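Local coordinates for uncharacterized protein (Bacteroides ovatus, PDB 4ORL), which is of unknown function but belongs to the DUF4783 family and probably adopts the cone-like alpha+beta fold of the NTF2 clan, at residues A[9-20]-A[52-62]. Sequence-based numbering, arbitrary orientation.
Sequences ITAFKRGSSQEL and FTKNKVSGFNV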
ATOM      1  N   ILE A   9      -5.979  -5.039   1.242  1.00 11.91           N
ATOM      2  CA  ILE A   9      -6.434  -4.536   2.505  1.00 11.65           C
ATOM      3  C   ILE A   9      -5.963  -5.442   3.654  1.00 11.74           C
ATOM      4  O   ILE A   9      -5.443  -4.964   4.665  1.00 10.67           O
ATOM      5  CB  ILE A   9      -7.970  -4.370   2.502  1.00 13.09           C
ATOM      6  CG1 ILE A   9      -8.387  -3.260   1.509  1.00 14.65           C
ATOM      7  CG2 ILE A   9      -8.455  -4.072   3.906  1.00 12.96           C
ATOM      8  CD1 ILE A   9      -9.814  -3.377   1.050  1.00 16.68           C
ATOM      9  N   THR A  10      -6.103  -6.749   3.477  1.00 12.72           N
ATOM     10  CA  THR A  10      -5.647  -7.706   4.481  1.00 13.68           C
ATOM     11  C   THR A  10      -4.138  -7.595   4.714  1.00 12.88           C
ATOM     12  O   THR A  10      -3.677  -7.664   5.856  1.00 12.80           O
ATOM     13  CB  THR A  10      -6.048  -9.140   4.080  1.00 16.33           C
ATOM     14  OG1 THR A  10      -7.478  -9.229   4.032  1.00 18.75           O
ATOM     15  CG2 THR A  10      -5.517 -10.193   5.069  1.00 17.95           C
ATOM     16  N   ALA A  11      -3.366  -7.377   3.643  1.00 12.53           N
ATOM     17  CA  ALA A  11      -1.906  -7.214   3.778  1.00 12.42           C
ATOM     18  C   ALA A  11      -1.560  -6.037   4.687  1.00 11.49           C
ATOM     19  O   ALA A  11      -0.688  -6.129   5.533  1.00 12.20           O
ATOM     20  CB  ALA A  11      -1.257  -7.032   2.426  1.00 12.62           C
ATOM     21  N   PHE A  12      -2.252  -4.927   4.516  1.00 10.63           N
ATOM     22  CA  PHE A  12      -2.018  -3.792   5.381  1.00  9.89           C
ATOM     23  C   PHE A  12      -2.478  -4.024   6.801  1.00 10.04           C
ATOM     24  O   PHE A  12      -1.753  -3.706   7.744  1.00 10.74           O
ATOM     25  CB  PHE A  12      -2.630  -2.506   4.810  1.00  9.88           C
ATOM     26  CG  PHE A  12      -1.796  -1.893   3.728  1.00 10.51           C
ATOM     27  CD1 PHE A  12      -0.638  -1.199   4.036  1.00 11.44           C
ATOM     28  CD2 PHE A  12      -2.201  -1.951   2.434  1.00 11.44           C
ATOM     29  CE1 PHE A  12       0.141  -0.642   3.017  1.00 12.57           C
ATOM     30  CE2 PHE A  12      -1.411  -1.400   1.420  1.00 13.48           C
ATOM     31  CZ  PHE A  12      -0.261  -0.774   1.726  1.00 12.77           C
ATOM     32  N   LYS A  13      -3.630  -4.675   6.969  1.00 10.59           N
ATOM     33  CA  LYS A  13      -4.113  -5.005   8.321  1.00 11.26           C
ATOM     34  C   LYS A  13      -3.111  -5.854   9.082  1.00 12.23           C
ATOM     35  O   LYS A  13      -2.977  -5.710  10.301  1.00 13.22           O
ATOM     36  CB  LYS A  13      -5.454  -5.764   8.254  1.00 12.92           C
ATOM     37  CG  LYS A  13      -6.637  -4.930   7.817  1.00 14.35           C
ATOM     38  CD  LYS A  13      -7.934  -5.726   7.718  1.00 18.41           C
ATOM     39  CE  LYS A  13      -9.106  -4.788   7.498  1.00 19.90           C
ATOM     40  NZ  LYS A  13      -9.480  -4.056   8.746  1.00 27.15           N
ATOM     41  N   ARG A  14      -2.389  -6.708   8.366  1.00 12.23           N
ATOM     42  CA  ARG A  14      -1.465  -7.663   8.968  1.00 13.82           C
ATOM     43  C   ARG A  14      -0.031  -7.175   9.012  1.00 13.90           C
ATOM     44  O   ARG A  14       0.827  -7.843   9.572  1.00 16.01           O
ATOM     45  CB  ARG A  14      -1.518  -8.976   8.192  1.00 15.33           C
ATOM     46  CG  ARG A  14      -2.860  -9.680   8.285  1.00 16.20           C
ATOM     47  CD  ARG A  14      -2.890 -10.965   7.502  1.00 18.34           C
ATOM     48  NE  ARG A  14      -4.165 -11.664   7.681  1.00 19.59           N
ATOM     49  CZ  ARG A  14      -4.475 -12.846   7.147  1.00 21.83           C
ATOM     50  NH1 ARG A  14      -3.608 -13.512   6.399  1.00 22.76           N
ATOM     51  NH2 ARG A  14      -5.658 -13.383   7.408  1.00 24.01           N
ATOM     52  N   GLY A  15       0.245  -6.001   8.413  1.00 12.54           N
ATOM     53  CA  GLY A  15       1.619  -5.574   8.235  1.00 13.27           C
ATOM     54  C   GLY A  15       2.457  -6.624   7.500  1.00 14.83           C
ATOM     55  O   GLY A  15       3.604  -6.890   7.881  1.00 17.06           O
ATOM     56  N   SER A  16       1.885  -7.219   6.447  1.00 14.85           N
ATOM     57  CA  SER A  16       2.529  -8.301   5.696  1.00 16.91           C
ATOM     58  C   SER A  16       3.036  -7.837   4.343  1.00 17.09           C
ATOM     59  O   SER A  16       2.273  -7.721   3.395  1.00 16.35           O
ATOM     60  CB  SER A  16       1.561  -9.472   5.499  1.00 17.58           C
ATOM     61  OG  SER A  16       2.190 -10.513   4.769  1.00 19.53           O
ATOM     62  N   SER A  17       4.336  -7.597   4.256  1.00 18.32           N
ATOM     63  CA  SER A  17       4.964  -7.265   2.990  1.00 19.71           C
ATOM     64  C   SER A  17       4.867  -8.419   1.994  1.00 20.78           C
ATOM     65  O   SER A  17       4.712  -8.191   0.800  1.00 21.08           O
ATOM     66  CB  SER A  17       6.433  -6.897   3.200  1.00 22.59           C
ATOM     67  OG  SER A  17       7.173  -8.013   3.657  1.00 26.34           O
ATOM     68  N   GLN A  18       4.951  -9.650   2.480  1.00 22.45           N
ATOM     69  CA  GLN A  18       4.848 -10.789   1.585  1.00 24.74           C
ATOM     70  C   GLN A  18       3.455 -10.916   0.956  1.00 23.29           C
ATOM     71  O   GLN A  18       3.341 -11.171  -0.230  1.00 23.36           O
ATOM     72  CB  GLN A  18       5.302 -12.076   2.269  1.00 29.18           C
ATOM     73  CG  GLN A  18       6.821 -12.234   2.222  1.00 33.92           C
ATOM     74  CD  GLN A  18       7.370 -12.245   0.790  1.00 38.57           C
ATOM     75  OE1 GLN A  18       8.142 -11.366   0.399  1.00 38.58           O
ATOM     76  NE2 GLN A  18       6.923 -13.206  -0.008  1.00 42.57           N
ATOM     77  N   GLU A  19       2.407 -10.629   1.728  1.00 21.95           N
ATOM     78  CA  GLU A  19       1.051 -10.657   1.168  1.00 21.64           C
ATOM     79  C   GLU A  19       0.886  -9.525   0.186  1.00 20.08           C
ATOM     80  O   GLU A  19       0.295  -9.697  -0.865  1.00 21.70           O
ATOM     81  CB  GLU A  19      -0.015 -10.572   2.260  1.00 21.55           C
ATOM     82  CG  GLU A  19      -0.192 -11.873   3.033  1.00 24.96           C
ATOM     83  CD  GLU A  19      -1.287 -11.840   4.083  1.00 25.53           C
ATOM     84  OE1 GLU A  19      -2.110 -10.911   4.080  1.00 25.55           O
ATOM     85  OE2 GLU A  19      -1.322 -12.759   4.933  1.00 31.22           O
ATOM     86  N   LEU A  20       1.431  -8.364   0.536  1.00 18.40           N
ATOM     87  CA  LEU A  20       1.297  -7.159  -0.294  1.00 17.53           C
ATOM     88  C   LEU A  20       1.997  -7.339  -1.637  1.00 18.70           C
ATOM     89  O   LEU A  20       1.511  -6.878  -2.664  1.00 18.65           O
ATOM     90  CB  LEU A  20       1.853  -5.941   0.436  1.00 17.08           C
ATOM     91  CG  LEU A  20       1.616  -4.542  -0.175  1.00 16.01           C
ATOM     92  CD1 LEU A  20       0.121  -4.236  -0.335  1.00 15.38           C
ATOM     93  CD2 LEU A  20       2.326  -3.484   0.653  1.00 16.26           C
ATOM     94  N   PHE A  52       7.015  -1.948   7.969  1.00 17.12           N
ATOM     95  CA  PHE A  52       6.128  -2.738   8.859  1.00 16.24           C
ATOM     96  C   PHE A  52       6.862  -3.302  10.094  1.00 18.67           C
ATOM     97  O   PHE A  52       6.229  -3.663  11.073  1.00 19.52           O
ATOM     98  CB  PHE A  52       5.497  -3.911   8.096  1.00 15.48           C
ATOM     99  CG  PHE A  52       4.469  -3.518   7.063  1.00 13.80           C
ATOM    100  CD1 PHE A  52       3.536  -2.504   7.305  1.00 12.40           C
ATOM    101  CD2 PHE A  52       4.315  -4.293   5.921  1.00 14.17           C
ATOM    102  CE1 PHE A  52       2.551  -2.216   6.360  1.00 11.40           C
ATOM    103  CE2 PHE A  52       3.311  -4.033   5.007  1.00 12.98           C
ATOM    104  CZ  PHE A  52       2.426  -2.996   5.235  1.00 11.59           C
ATOM    105  N   THR A  53       8.182  -3.412  10.035  1.00 20.40           N
ATOM    106  CA  THR A  53       8.950  -3.873  11.193  1.00 22.36           C
ATOM    107  C   THR A  53       9.235  -2.718  12.148  1.00 22.60           C
ATOM    108  O   THR A  53       9.105  -2.864  13.364  1.00 23.37           O
ATOM    109  CB  THR A  53      10.257  -4.541  10.759  1.00 24.86           C
ATOM    110  OG1 THR A  53       9.949  -5.631   9.885  1.00 25.09           O
ATOM    111  CG2 THR A  53      11.012  -5.071  11.985  1.00 26.82           C
ATOM    112  N   LYS A  54       9.618  -1.577  11.594  1.00 23.27           N
ATOM    113  CA  LYS A  54       9.855  -0.362  12.371  1.00 24.79           C
ATOM    114  C   LYS A  54       8.579   0.133  13.051  1.00 23.15           C
ATOM    115  O   LYS A  54       8.621   0.656  14.176  1.00 25.13           O
ATOM    116  CB  LYS A  54      10.390   0.737  11.462  1.00 26.21           C
ATOM    117  CG  LYS A  54      10.595   2.078  12.154  1.00 28.85           C
ATOM    118  N   ASN A  55       7.459   0.007  12.338  1.00 20.55           N
ATOM    119  CA  ASN A  55       6.154   0.490  12.807  1.00 19.52           C
ATOM    120  C   ASN A  55       5.177  -0.684  12.864  1.00 18.65           C
ATOM    121  O   ASN A  55       4.428  -0.931  11.915  1.00 17.85           O
ATOM    122  CB  ASN A  55       5.639   1.590  11.859  1.00 19.10           C
ATOM    123  CG  ASN A  55       6.632   2.715  11.677  1.00 22.16           C
ATOM    124  OD1 ASN A  55       6.881   3.513  12.591  1.00 24.51           O
ATOM    125  ND2 ASN A  55       7.174   2.820  10.478  1.00 22.85           N
ATOM    126  N   LYS A  56       5.185  -1.414  13.976  1.00 19.04           N
ATOM    127  CA  LYS A  56       4.409  -2.627  14.084  1.00 19.01           C
ATOM    128  C   LYS A  56       2.920  -2.314  13.995  1.00 16.72           C
ATOM    129  O   LYS A  56       2.406  -1.513  14.766  1.00 16.09           O
ATOM    130  CB  LYS A  56       4.715  -3.361  15.393  1.00 21.86           C
ATOM    131  CG  LYS A  56       3.897  -4.624  15.599  1.00 24.31           C
ATOM    132  N   VAL A  57       2.241  -2.970  13.073  1.00 15.10           N
ATOM    133  CA  VAL A  57       0.861  -2.656  12.754  1.00 13.54           C
ATOM    134  C   VAL A  57      -0.112  -3.376  13.681  1.00 14.63           C
ATOM    135  O   VAL A  57      -0.069  -4.612  13.830  1.00 15.84           O
ATOM    136  CB  VAL A  57       0.556  -3.042  11.293  1.00 12.58           C
ATOM    137  CG1 VAL A  57      -0.936  -2.914  10.962  1.00 11.39           C
ATOM    138  CG2 VAL A  57       1.408  -2.217  10.368  1.00 12.83           C
ATOM    139  N   SER A  58      -1.033  -2.624  14.260  1.00 14.21           N
ATOM    140  CA  SER A  58      -2.120  -3.203  15.017  1.00 15.71           C
ATOM    141  C   SER A  58      -3.436  -3.200  14.258  1.00 14.58           C
ATOM    142  O   SER A  58      -4.337  -3.918  14.614  1.00 17.77           O
ATOM    143  CB  SER A  58      -2.295  -2.481  16.320  1.00 19.72           C
ATOM    144  OG  SER A  58      -2.554  -1.135  16.071  1.00 21.20           O
ATOM    145  N   GLY A  59      -3.576  -2.357  13.221  1.00 11.93           N
ATOM    146  CA  GLY A  59      -4.753  -2.408  12.401  1.00 11.47           C
ATOM    147  C   GLY A  59      -4.698  -1.500  11.186  1.00  9.64           C
ATOM    148  O   GLY A  59      -3.817  -0.628  11.089  1.00  8.96           O
ATOM    149  N   PHE A  60      -5.637  -1.662  10.275  1.00  9.47           N
ATOM    150  CA  PHE A  60      -5.801  -0.830   9.102  1.00  9.31           C
ATOM    151  C   PHE A  60      -7.274  -0.619   8.867  1.00 10.51           C
ATOM    152  O   PHE A  60      -8.042  -1.579   8.827  1.00 13.39           O
ATOM    153  CB  PHE A  60      -5.167  -1.470   7.857  1.00  9.34           C
ATOM    154  CG  PHE A  60      -5.236  -0.622   6.609  1.00  9.45           C
ATOM    155  CD1 PHE A  60      -4.511   0.539   6.498  1.00  9.73           C
ATOM    156  CD2 PHE A  60      -5.948  -1.065   5.482  1.00 10.14           C
ATOM    157  CE1 PHE A  60      -4.572   1.317   5.351  1.00 10.63           C
ATOM    158  CE2 PHE A  60      -5.966  -0.315   4.320  1.00 11.62           C
ATOM    159  CZ  PHE A  60      -5.294   0.877   4.257  1.00 12.02           C
ATOM    160  N   ASN A  61      -7.671   0.631   8.774  1.00  9.72           N
ATOM    161  CA  ASN A  61      -9.032   1.031   8.436  1.00 11.00           C
ATOM    162  C   ASN A  61      -9.037   1.553   7.012  1.00 10.86           C
ATOM    163  O   ASN A  61      -8.289   2.454   6.709  1.00 11.62           O
ATOM    164  CB  ASN A  61      -9.503   2.235   9.327  1.00 11.81           C
ATOM    165  CG  ASN A  61      -9.957   1.838  10.730  1.00 12.71           C
ATOM    166  OD1 ASN A  61     -10.215   0.683  11.027  1.00 14.11           O
ATOM    167  ND2 ASN A  61     -10.112   2.844  11.592  1.00 12.47           N
ATOM    168  N   VAL A  62      -9.942   1.066   6.176  1.00 11.93           N
ATOM    169  CA  VAL A  62     -10.157   1.659   4.868  1.00 12.54           C
ATOM    170  C   VAL A  62     -11.048   2.893   5.025  1.00 13.06           C
ATOM    171  O   VAL A  62     -12.128   2.810   5.647  1.00 15.02           O
ATOM    172  CB  VAL A  62     -10.831   0.683   3.893  1.00 14.48           C
ATOM    173  CG1 VAL A  62     -11.195   1.405   2.592  1.00 16.46           C
ATOM    174  CG2 VAL A  62      -9.911  -0.482   3.620  1.00 16.14           C
TER
HETATM  175  O   HOH W   1      -7.631  -3.843  10.859  0.50 12.55           O
HETATM  176  O   HOH W   2      -2.188  -6.405  12.670  0.50 15.14           O
HETATM  177  O   HOH W   3      -5.255  -5.998  12.112  1.00 33.17           O
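The CA of Gly15 sits over the centre of the Phe52 ring. It stands 3.6 Å from the ring centroid, almost on the ring normal, as a CH-pi contact over the face. Gly15 is the first residue past helix 6-14, in a Schellman motif with positive phi, and this turn brings its bare backbone onto the ring. The edge of the same ring meets Phe12, where CZ of Phe52 is 3.7 Å from CD1 of Phe12. The two ring planes are steeply inclined to each other. Phe12 also reaches Phe60: its CB sits over the Phe60 face, 3.8 Å from the ring centroid, a second CH-pi contact. With chi1 at -177°, the Phe60 ring reaches out from the strand to lie against this CB. Phe12, Phe52 and Phe60 thus form a buried aromatic cluster, the tight part of the contact. Beside it, CG1 of Val57 packs 3.4 Å from the carbonyl O of Phe12.

The Lys13 side is looser and wet. Lys13 runs extended past CB of Phe60 and bends only at its last torsion (chi4 -75°). There NZ donates to O of Phe60 at 2.9 Å, nearly in line with the carbonyl. A water accepts from both Lys13 NZ and Phe60 N, so the ammonium is tied twice to one residue. Two further waters lie between O of Lys13 and the strand backbone at Val57 and Ser58, the last link weak.

Apart from these waters, a partly exposed apolar pair ends the patch: CG1 of Ile9 touches CG2 of Val62 at 3.8 Å, with the side chains crossed.

Helix 6-14 runs roughly antiparallel to edge strand 57-68, at 147° for the short segments. Phe12 continues onto Val87 and Cys89 of strand 83-94 and Met48 of helix 41-54, while Phe60 rests on Leu78 and Val87. The helices thus pack against the mixed sheet, consistent with an NTF2-like fold.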